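Local coordinates for aerobactin synthase IucC (Klebsiella pneumoniae, PDB 6CN7), which probably joins a second N-acetyl-N-hydroxylysine to N-citryl-N-acetyl-N-hydroxylysine at the expense of ATP, completing the iron-chelating siderophore aerobactin, at residues R13-V16 with A17-A21; R157-P160 with E161-N164; Q228-I231 with S232-I236; L369-T372 with L373-C376. The protein carries 5 engineered substitutions. All coordinates share one frame; numbering follows the deposited sequence.

Along the chain the four contacts follow in series, each made within one continuous stretch. Contact 1 lies in the N-terminal helix 4-25, against strands of a small antiparallel sheet; the other three fall in the IucA/IucC family region. Contact 2 turns helix 152-158 into strand 165-174 of the large antiparallel sheet, and contact 3 is the end of helix 224-234. These two touch through Tyr158 and Gln228, although their centres are about 22 Å apart. Contact 4 follows strand 366-369, with its centre about 19 Å from those of contacts 1 and 2. Of the four, only contact 3 reaches the second subunit; contacts 1 and 4 are buried within the chain.

Contact 1 (R13-V16 with A17-A21); sequences RQLV and AKMLA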
loop_
_atom_site.group_PDB
_atom_site.type_symbol
_atom_site.label_atom_id
_atom_site.label_comp_id
_atom_site.label_asym_id
_atom_site.label_seq_id
_atom_site.Cartn_x
_atom_site.Cartn_y
_atom_site.Cartn_z
ATOM N N ARG A 13 11.182 -27.895 6.062
ATOM C CA ARG A 13 11.155 -29.292 5.638
ATOM C C ARG A 13 9.784 -29.674 5.096
ATOM O O ARG A 13 9.679 -30.317 4.046
ATOM C CB ARG A 13 11.546 -30.203 6.801
ATOM C CG ARG A 13 13.026 -30.170 7.118
ATOM C CD ARG A 13 13.420 -31.191 8.172
ATOM N NE ARG A 13 14.855 -31.129 8.436
ATOM C CZ ARG A 13 15.773 -31.859 7.810
ATOM N NH1 ARG A 13 15.423 -32.735 6.876
ATOM N NH2 ARG A 13 17.054 -31.715 8.122
ATOM N N GLN A 14 8.718 -29.283 5.798
ATOM C CA GLN A 14 7.375 -29.597 5.326
ATOM C C GLN A 14 7.130 -29.001 3.944
ATOM O O GLN A 14 6.533 -29.649 3.076
ATOM C CB GLN A 14 6.331 -29.089 6.320
ATOM C CG GLN A 14 6.427 -29.710 7.712
ATOM C CD GLN A 14 5.961 -31.151 7.756
ATOM O OE1 GLN A 14 6.755 -32.062 7.985
ATOM N NE2 GLN A 14 4.668 -31.366 7.552
ATOM N N LEU A 15 7.587 -27.768 3.716
ATOM C CA LEU A 15 7.335 -27.126 2.432
ATOM C C LEU A 15 8.158 -27.767 1.320
ATOM O O LEU A 15 7.649 -27.989 0.215
ATOM C CB LEU A 15 7.625 -25.624 2.524
ATOM C CG LEU A 15 7.379 -24.827 1.238
ATOM C CD1 LEU A 15 5.966 -25.044 0.715
ATOM C CD2 LEU A 15 7.632 -23.343 1.463
ATOM N N VAL A 16 9.432 -28.068 1.586
ATOM C CA VAL A 16 10.255 -28.751 0.590
ATOM C C VAL A 16 9.613 -30.076 0.198
ATOM O O VAL A 16 9.520 -30.415 -0.988
ATOM C CB VAL A 16 11.687 -28.952 1.122
ATOM C CG1 VAL A 16 12.479 -29.909 0.227
ATOM C CG2 VAL A 16 12.406 -27.614 1.217
ATOM N N ALA A 17 9.161 -30.846 1.190
ATOM C CA ALA A 17 8.523 -32.126 0.899
ATOM C C ALA A 17 7.254 -31.934 0.080
ATOM O O ALA A 17 6.990 -32.699 -0.857
ATOM C CB ALA A 17 8.215 -32.865 2.201
ATOM N N LYS A 18 6.457 -30.917 0.412
ATOM C CA LYS A 18 5.258 -30.638 -0.370
ATOM C C LYS A 18 5.616 -30.274 -1.806
ATOM O O LYS A 18 4.975 -30.747 -2.751
ATOM C CB LYS A 18 4.451 -29.516 0.285
ATOM C CG LYS A 18 3.145 -29.195 -0.430
ATOM C CD LYS A 18 2.407 -28.037 0.223
ATOM C CE LYS A 18 1.190 -27.640 -0.601
ATOM N NZ LYS A 18 0.423 -26.522 0.014
ATOM N N MET A 19 6.645 -29.442 -1.989
ATOM C CA MET A 19 7.056 -29.043 -3.331
ATOM C C MET A 19 7.549 -30.241 -4.135
ATOM O O MET A 19 7.114 -30.461 -5.271
ATOM C CB MET A 19 8.145 -27.970 -3.248
ATOM C CG MET A 19 7.686 -26.655 -2.637
ATOM S SD MET A 19 9.060 -25.541 -2.260
ATOM C CE MET A 19 9.659 -25.156 -3.905
ATOM N N LEU A 20 8.467 -31.023 -3.566
ATOM C CA LEU A 20 9.025 -32.161 -4.291
ATOM C C LEU A 20 7.935 -33.157 -4.670
ATOM O O LEU A 20 7.890 -33.645 -5.805
ATOM C CB LEU A 20 10.102 -32.850 -3.450
ATOM C CG LEU A 20 11.409 -32.096 -3.186
ATOM C CD1 LEU A 20 12.281 -32.897 -2.233
ATOM C CD2 LEU A 20 12.162 -31.813 -4.482
ATOM N N ALA A 21 7.045 -33.471 -3.727
ATOM C CA ALA A 21 6.045 -34.504 -3.972
ATOM C C ALA A 21 5.066 -34.087 -5.061
ATOM O O ALA A 21 4.719 -34.896 -5.928
ATOM C CB ALA A 21 5.298 -34.827 -2.678
#
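Leu15 O accepts the amide of Met19 N at 2.8 Å, the shortest bond of the four i to i+4 links here, with an N-H...O angle of 161°. Ala17, Lys18 and Leu20 close the neighbouring links on Arg13, Gln14 and Val16, and the Leu20 N to Val16 O bond is nearly straight at 174°. This repeat identifies an ordinary alpha-helix turn of helix 4-25. Two side-chain pairs follow the same spacing. Met19 directs its CG away from its carbonyl carbon (chi1 -65°) and runs on extended to SD, 3.9 Å from Leu15 CG, as the two chains pass at a slant; the bend at chi3 turns only the terminal methyl. Val16 and Leu20 instead run alongside each other, with Val16 CG1 3.9 Å from Leu20 CD1. Beyond the turn, Met19 and Leu20 press on Leu79 of helix 76-87, while Val16 and Leu20 meet Trp48 of strand 46-54. Lys18 NZ is hydrogen-bonded to the carbonyls of Phe141 and His138; Arg13 NE forms a salt bridge with Asp9, one turn earlier, and NH1 a hydrogen bond to Leu67 O. The chemistry thus divides the helix, its apolar side packed against helix 76-87 and the small sheet, its lysine and arginine also binding loop carbonyls.

Contact 2 (R157-P160 with E161-N164); sequences RYAP and EYAN
The chain leaves helical geometry at Ala159, just after helix 152-158, and then winds through a short 3-10 turn over Pro160 to Tyr162. Two i to i+3 bonds span that turn: a weak one from Tyr162 N to Ala159 O at 3.3 Å, and one from Ala163 N to Pro160 O at 2.9 Å. In the second the donor stands well above the carbonyl plane, 61° out of it, and the N-H...O angle is only 131°. Among the side chains, Glu161 doubles back on the residues before it. Its CG sits between the backbone N and the carbonyl carbon (chi1 59°), and a further bend at chi2 carries the carboxylate over Ala159 and the proline ring. OE2 comes within 3.6 Å of Ala159 CB, and OE1 lies equally close, 3.6 Å, to Pro160 CD. The same methyl, Ala159 CB, approaches Tyr162 CD2 at 4.1 Å, while Ala159 O lies at the edge of that ring, near its plane. Asn164 returns toward the helix, its CB 3.9 Å from Arg157 O and its ND2 hydrogen-bonded to Glu156 O. Arg147 forms a salt bridge with Glu161 OE2, and Leu106 of helix 91-114 meets Tyr162. That salt bridge would probably favour the ionised form of the buried carboxylate, which lies against apolar carbons.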
loop_
_atom_site.group_PDB
_atom_site.type_symbol
_atom_site.label_atom_id
_atom_site.label_comp_id
_atom_site.label_asym_id
_atom_site.label_seq_id
_atom_site.Cartn_x
_atom_site.Cartn_y
_atom_site.Cartn_z
ATOM N N ARG A 157 -3.004 -8.718 9.189
ATOM C CA ARG A 157 -4.260 -8.022 9.453
ATOM C C ARG A 157 -5.457 -8.685 8.786
ATOM O O ARG A 157 -6.557 -8.661 9.349
ATOM C CB ARG A 157 -4.166 -6.568 8.993
ATOM C CG ARG A 157 -3.402 -5.680 9.945
ATOM C CD ARG A 157 -3.401 -4.231 9.497
ATOM N NE ARG A 157 -2.650 -3.393 10.428
ATOM C CZ ARG A 157 -2.362 -2.113 10.226
ATOM N NH1 ARG A 157 -2.757 -1.500 9.116
ATOM N NH2 ARG A 157 -1.673 -1.442 11.139
ATOM N N TYR A 158 -5.279 -9.275 7.604
ATOM C CA TYR A 158 -6.411 -9.669 6.773
ATOM C C TYR A 158 -6.402 -11.123 6.323
ATOM O O TYR A 158 -7.426 -11.586 5.811
ATOM C CB TYR A 158 -6.482 -8.769 5.531
ATOM C CG TYR A 158 -6.469 -7.297 5.874
ATOM C CD1 TYR A 158 -7.389 -6.767 6.770
ATOM C CD2 TYR A 158 -5.522 -6.442 5.325
ATOM C CE1 TYR A 158 -7.379 -5.425 7.097
ATOM C CE2 TYR A 158 -5.503 -5.096 5.645
ATOM C CZ TYR A 158 -6.433 -4.594 6.532
ATOM O OH TYR A 158 -6.420 -3.257 6.857
ATOM N N ALA A 159 -5.291 -11.865 6.495
ATOM C CA ALA A 159 -5.296 -13.239 6.014
ATOM C C ALA A 159 -5.868 -14.180 7.071
ATOM O O ALA A 159 -5.726 -13.933 8.273
ATOM C CB ALA A 159 -3.885 -13.683 5.642
ATOM N N PRO A 160 -6.507 -15.275 6.651
ATOM C CA PRO A 160 -7.223 -16.114 7.624
ATOM C C PRO A 160 -6.319 -16.845 8.600
ATOM O O PRO A 160 -6.730 -17.064 9.747
ATOM C CB PRO A 160 -8.002 -17.096 6.735
ATOM C CG PRO A 160 -7.260 -17.125 5.449
ATOM C CD PRO A 160 -6.704 -15.744 5.269
ATOM N N GLU A 161 -5.109 -17.237 8.196
ATOM C CA GLU A 161 -4.264 -18.020 9.094
ATOM C C GLU A 161 -3.861 -17.251 10.347
ATOM O O GLU A 161 -3.343 -17.868 11.285
ATOM C CB GLU A 161 -3.011 -18.514 8.364
ATOM C CG GLU A 161 -2.115 -17.427 7.784
ATOM C CD GLU A 161 -2.465 -17.085 6.352
ATOM O OE1 GLU A 161 -3.598 -17.396 5.920
ATOM O OE2 GLU A 161 -1.601 -16.509 5.655
ATOM N N TYR A 162 -4.085 -15.935 10.395
ATOM C CA TYR A 162 -3.818 -15.157 11.598
ATOM C C TYR A 162 -5.067 -14.887 12.428
ATOM O O TYR A 162 -4.943 -14.509 13.598
ATOM C CB TYR A 162 -3.147 -13.829 11.224
ATOM C CG TYR A 162 -1.829 -14.020 10.507
ATOM C CD1 TYR A 162 -0.651 -14.204 11.216
ATOM C CD2 TYR A 162 -1.765 -14.027 9.120
ATOM C CE1 TYR A 162 0.557 -14.388 10.564
ATOM C CE2 TYR A 162 -0.564 -14.207 8.460
ATOM C CZ TYR A 162 0.594 -14.388 9.186
ATOM O OH TYR A 162 1.789 -14.569 8.524
ATOM N N ALA A 163 -6.257 -15.062 11.853
ATOM C CA ALA A 163 -7.515 -15.013 12.604
ATOM C C ALA A 163 -7.717 -13.660 13.282
ATOM O O ALA A 163 -8.267 -13.574 14.381
ATOM C CB ALA A 163 -7.583 -16.145 13.631
ATOM N N ASN A 164 -7.274 -12.596 12.626
ATOM C CA ASN A 164 -7.518 -11.251 13.122
ATOM C C ASN A 164 -8.782 -10.674 12.491
ATOM O O ASN A 164 -9.215 -11.088 11.413
ATOM C CB ASN A 164 -6.326 -10.344 12.830
ATOM C CG ASN A 164 -5.159 -10.598 13.766
ATOM O OD1 ASN A 164 -5.344 -10.805 14.966
ATOM N ND2 ASN A 164 -3.950 -10.587 13.222
#

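Contact 3 (Q228-I231 with S232-I236); sequences QQKI and SLDFI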
loop_
_atom_site.group_PDB
_atom_site.type_symbol
_atom_site.label_atom_id
_atom_site.label_comp_id
_atom_site.label_asym_id
_atom_site.label_seq_id
_atom_site.Cartn_x
_atom_site.Cartn_y
_atom_site.Cartn_z
ATOM N N GLN A 228 -7.331 0.972 1.193
ATOM C CA GLN A 228 -5.996 1.470 1.496
ATOM C C GLN A 228 -5.115 1.486 0.251
ATOM O O GLN A 228 -4.467 2.494 -0.054
ATOM C CB GLN A 228 -5.383 0.599 2.591
ATOM C CG GLN A 228 -4.051 1.059 3.142
ATOM C CD GLN A 228 -3.518 0.098 4.186
ATOM O OE1 GLN A 228 -2.415 -0.430 4.054
ATOM N NE2 GLN A 228 -4.310 -0.147 5.226
ATOM N N GLN A 229 -5.094 0.381 -0.492
ATOM C CA GLN A 229 -4.129 0.198 -1.569
ATOM C C GLN A 229 -4.650 0.578 -2.947
ATOM O O GLN A 229 -3.851 0.974 -3.803
ATOM C CB GLN A 229 -3.665 -1.262 -1.613
ATOM C CG GLN A 229 -2.985 -1.731 -0.340
ATOM C CD GLN A 229 -1.801 -0.866 0.035
ATOM O OE1 GLN A 229 -0.985 -0.506 -0.812
ATOM N NE2 GLN A 229 -1.704 -0.520 1.313
ATOM N N LYS A 230 -5.952 0.467 -3.199
ATOM C CA LYS A 230 -6.478 0.602 -4.555
ATOM C C LYS A 230 -7.430 1.780 -4.702
ATOM O O LYS A 230 -7.173 2.673 -5.515
ATOM C CB LYS A 230 -7.165 -0.706 -4.969
ATOM C CG LYS A 230 -6.227 -1.906 -5.043
ATOM C CD LYS A 230 -5.123 -1.703 -6.077
ATOM C CE LYS A 230 -4.277 -2.951 -6.238
ATOM N NZ LYS A 230 -3.150 -2.767 -7.192
ATOM N N ILE A 231 -8.520 1.820 -3.938
ATOM C CA ILE A 231 -9.581 2.781 -4.219
ATOM C C ILE A 231 -9.164 4.188 -3.809
ATOM O O ILE A 231 -9.398 5.153 -4.545
ATOM C CB ILE A 231 -10.881 2.334 -3.531
ATOM C CG1 ILE A 231 -11.343 1.005 -4.135
ATOM C CG2 ILE A 231 -11.973 3.394 -3.682
ATOM C CD1 ILE A 231 -12.333 0.260 -3.296
ATOM N N SER A 232 -8.537 4.333 -2.640
ATOM C CA SER A 232 -8.103 5.656 -2.201
ATOM C C SER A 232 -7.130 6.292 -3.184
ATOM O O SER A 232 -6.952 7.515 -3.161
ATOM C CB SER A 232 -7.454 5.570 -0.820
ATOM O OG SER A 232 -6.216 4.879 -0.883
ATOM N N LEU A 233 -6.496 5.494 -4.040
ATOM C CA LEU A 233 -5.543 5.983 -5.026
ATOM C C LEU A 233 -6.088 5.932 -6.446
ATOM O O LEU A 233 -6.102 6.952 -7.143
ATOM C CB LEU A 233 -4.247 5.161 -4.934
ATOM C CG LEU A 233 -3.136 5.488 -5.933
ATOM C CD1 LEU A 233 -2.667 6.923 -5.770
ATOM C CD2 LEU A 233 -1.974 4.516 -5.765
ATOM N N ASP A 234 -6.553 4.762 -6.892
ATOM C CA ASP A 234 -6.990 4.611 -8.276
ATOM C C ASP A 234 -8.208 5.472 -8.592
ATOM O O ASP A 234 -8.368 5.913 -9.735
ATOM C CB ASP A 234 -7.291 3.141 -8.568
ATOM C CG ASP A 234 -6.067 2.255 -8.424
ATOM O OD1 ASP A 234 -4.961 2.795 -8.215
ATOM O OD2 ASP A 234 -6.208 1.017 -8.516
ATOM N N PHE A 235 -9.075 5.721 -7.610
ATOM C CA PHE A 235 -10.267 6.536 -7.810
ATOM C C PHE A 235 -10.173 7.865 -7.067
ATOM O O PHE A 235 -11.190 8.437 -6.666
ATOM C CB PHE A 235 -11.511 5.762 -7.379
ATOM C CG PHE A 235 -11.679 4.453 -8.095
ATOM C CD1 PHE A 235 -12.227 4.406 -9.363
ATOM C CD2 PHE A 235 -11.285 3.270 -7.502
ATOM C CE1 PHE A 235 -12.377 3.204 -10.023
ATOM C CE2 PHE A 235 -11.435 2.064 -8.159
ATOM C CZ PHE A 235 -11.983 2.032 -9.421
ATOM N N ILE A 236 -8.950 8.369 -6.883
ATOM C CA ILE A 236 -8.759 9.637 -6.187
ATOM C C ILE A 236 -9.445 10.772 -6.935
ATOM O O ILE A 236 -9.922 11.733 -6.318
ATOM C CB ILE A 236 -7.253 9.911 -5.993
ATOM C CG1 ILE A 236 -7.045 11.123 -5.083
ATOM C CG2 ILE A 236 -6.563 10.121 -7.341
ATOM C CD1 ILE A 236 -5.612 11.305 -4.624
#
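Phe235 holds its CG opposite the carbonyl carbon (chi1 -57°), which brings the ring edge to Ile231, whose CA lies in the ring plane, 3.7 Å from Phe235 CD2. Ile231 chi1 (-64°) leaves CG2 anti to its backbone N, 3.9 Å from the same Phe235 CD2. Backbone bonds mark the end of helix 224-234, which widens into a pi-type turn at 228-231. Lys230 O takes two donors: Asp234 N at 2.6 Å, close to the line of the carbonyl, and Leu233 N at 3.3 Å, from well above the carbonyl plane. The next link, Phe235 N to Ile231 O, is 3.1 Å long; Phe235 then leaves helical geometry and is the N-cap residue of helix 236-241, at the junction of the two helices. Lys230 and Asp234 lie alongside each other, pointing the same way; Lys230 CD is 3.8 Å from Asp234 OD2, but Lys230 NZ stays 5.0 Å from it. Ser232 OG is hydrogen-bonded to Trp227 O. Phe235 also meets the ring of Tyr345, and Gln229 bonds to Gln229 of the second subunit, which Ser232 also reaches through its backbone. Backbone bonds, an aromatic edge and dimer contacts thus secure this helix end, while lysine and aspartate probably add only mild electrostatic attraction.

Contact 4 (L369-T372 with L373-C376); sequences LMAT and LMEC
Backbone hydrogen bonds come first: Leu373 N reaches Met370 O at 2.9 Å, Met374 N reaches Ala371 O at the same 2.9 Å, and Glu375 N reaches Thr372 O at 3.1 Å. All three step from i+3 back to i, and their donors stand 48° to 56° out of the carbonyl planes. Side-chain polarity enters at Thr372, where OG1 lies opposite its carbonyl carbon (chi1 -55°) and donates to Leu369 O at 2.6 Å, in the carbonyl plane and on a lone pair; Thr372 N binds the same oxygen. The i to i+3 spacing defines a 3-10 turn, which follows strand 366-369, an outermost strand of a mixed four-stranded sheet, and leads toward helix 383-391. A water adds a bridge, donating to Ala371 O and, at 2.5 Å, to Glu375 OE2. The other carboxylate oxygen, OE1, forms a salt bridge with Arg115 and a hydrogen bond with Ser136, so both oxygens of this buried group have partners. Apolar contacts are looser. Met370 and Leu373 meet at a slant, CG to CD1 4.1 Å, and Met374 SD lies 4.4 Å from Ala371 CB. Helix 475-499 receives both methionines, Met370 on His486 and Met374 on Val490 and Phe493.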
loop_
_atom_site.group_PDB
_atom_site.type_symbol
_atom_site.label_atom_id
_atom_site.label_comp_id
_atom_site.label_asym_id
_atom_site.label_seq_id
_atom_site.Cartn_x
_atom_site.Cartn_y
_atom_site.Cartn_z
ATOM N N LEU A 369 -15.101 -27.075 6.808
ATOM C CA LEU A 369 -14.673 -27.278 5.436
ATOM C C LEU A 369 -14.171 -28.706 5.282
ATOM O O LEU A 369 -13.546 -29.260 6.192
ATOM C CB LEU A 369 -13.573 -26.290 5.054
ATOM C CG LEU A 369 -13.962 -24.811 5.099
ATOM C CD1 LEU A 369 -12.790 -23.947 4.672
ATOM C CD2 LEU A 369 -15.181 -24.524 4.226
ATOM N N MET A 370 -14.463 -29.309 4.130
ATOM C CA MET A 370 -14.022 -30.680 3.905
ATOM C C MET A 370 -12.504 -30.782 3.946
ATOM O O MET A 370 -11.961 -31.840 4.283
ATOM C CB MET A 370 -14.556 -31.195 2.571
ATOM C CG MET A 370 -14.286 -32.672 2.359
ATOM S SD MET A 370 -15.301 -33.398 1.068
ATOM C CE MET A 370 -14.597 -35.043 0.998
ATOM N N ALA A 371 -11.803 -29.694 3.615
ATOM C CA ALA A 371 -10.353 -29.671 3.759
ATOM C C ALA A 371 -9.916 -29.997 5.179
ATOM O O ALA A 371 -8.767 -30.404 5.383
ATOM C CB ALA A 371 -9.807 -28.303 3.346
ATOM N N THR A 372 -10.803 -29.824 6.163
ATOM C CA THR A 372 -10.486 -30.209 7.533
ATOM C C THR A 372 -10.052 -31.667 7.617
ATOM O O THR A 372 -9.210 -32.016 8.451
ATOM C CB THR A 372 -11.700 -29.967 8.435
ATOM O OG1 THR A 372 -12.121 -28.601 8.318
ATOM C CG2 THR A 372 -11.371 -30.266 9.890
ATOM N N LEU A 373 -10.607 -32.527 6.762
ATOM C CA LEU A 373 -10.287 -33.948 6.786
ATOM C C LEU A 373 -8.897 -34.257 6.244
ATOM O O LEU A 373 -8.500 -35.428 6.251
ATOM C CB LEU A 373 -11.340 -34.724 5.992
ATOM C CG LEU A 373 -12.793 -34.457 6.391
ATOM C CD1 LEU A 373 -13.729 -35.281 5.530
ATOM C CD2 LEU A 373 -13.020 -34.755 7.865
ATOM N N MET A 374 -8.159 -33.254 5.773
ATOM C CA MET A 374 -6.771 -33.424 5.368
ATOM C C MET A 374 -5.791 -33.076 6.478
ATOM O O MET A 374 -4.578 -33.164 6.259
ATOM C CB MET A 374 -6.461 -32.549 4.154
ATOM C CG MET A 374 -7.445 -32.656 3.016
ATOM S SD MET A 374 -7.079 -31.422 1.755
ATOM C CE MET A 374 -8.470 -31.680 0.685
ATOM N N GLU A 375 -6.279 -32.682 7.649
ATOM C CA GLU A 375 -5.427 -32.140 8.697
ATOM C C GLU A 375 -5.004 -33.218 9.688
ATOM O O GLU A 375 -5.684 -34.231 9.871
ATOM C CB GLU A 375 -6.151 -31.021 9.448
ATOM C CG GLU A 375 -6.545 -29.837 8.580
ATOM C CD GLU A 375 -5.352 -29.024 8.118
ATOM O OE1 GLU A 375 -4.299 -29.081 8.789
ATOM O OE2 GLU A 375 -5.467 -28.329 7.081
ATOM N N CYS A 376 -3.859 -32.982 10.323
ATOM C CA CYS A 376 -3.386 -33.776 11.446
ATOM C C CYS A 376 -2.942 -32.833 12.555
ATOM O O CYS A 376 -2.719 -31.642 12.327
ATOM C CB CYS A 376 -2.227 -34.693 11.044
ATOM S SG CYS A 376 -2.669 -35.995 9.885
HETATM O O HOH W 1 -6.482 -28.236 4.829
#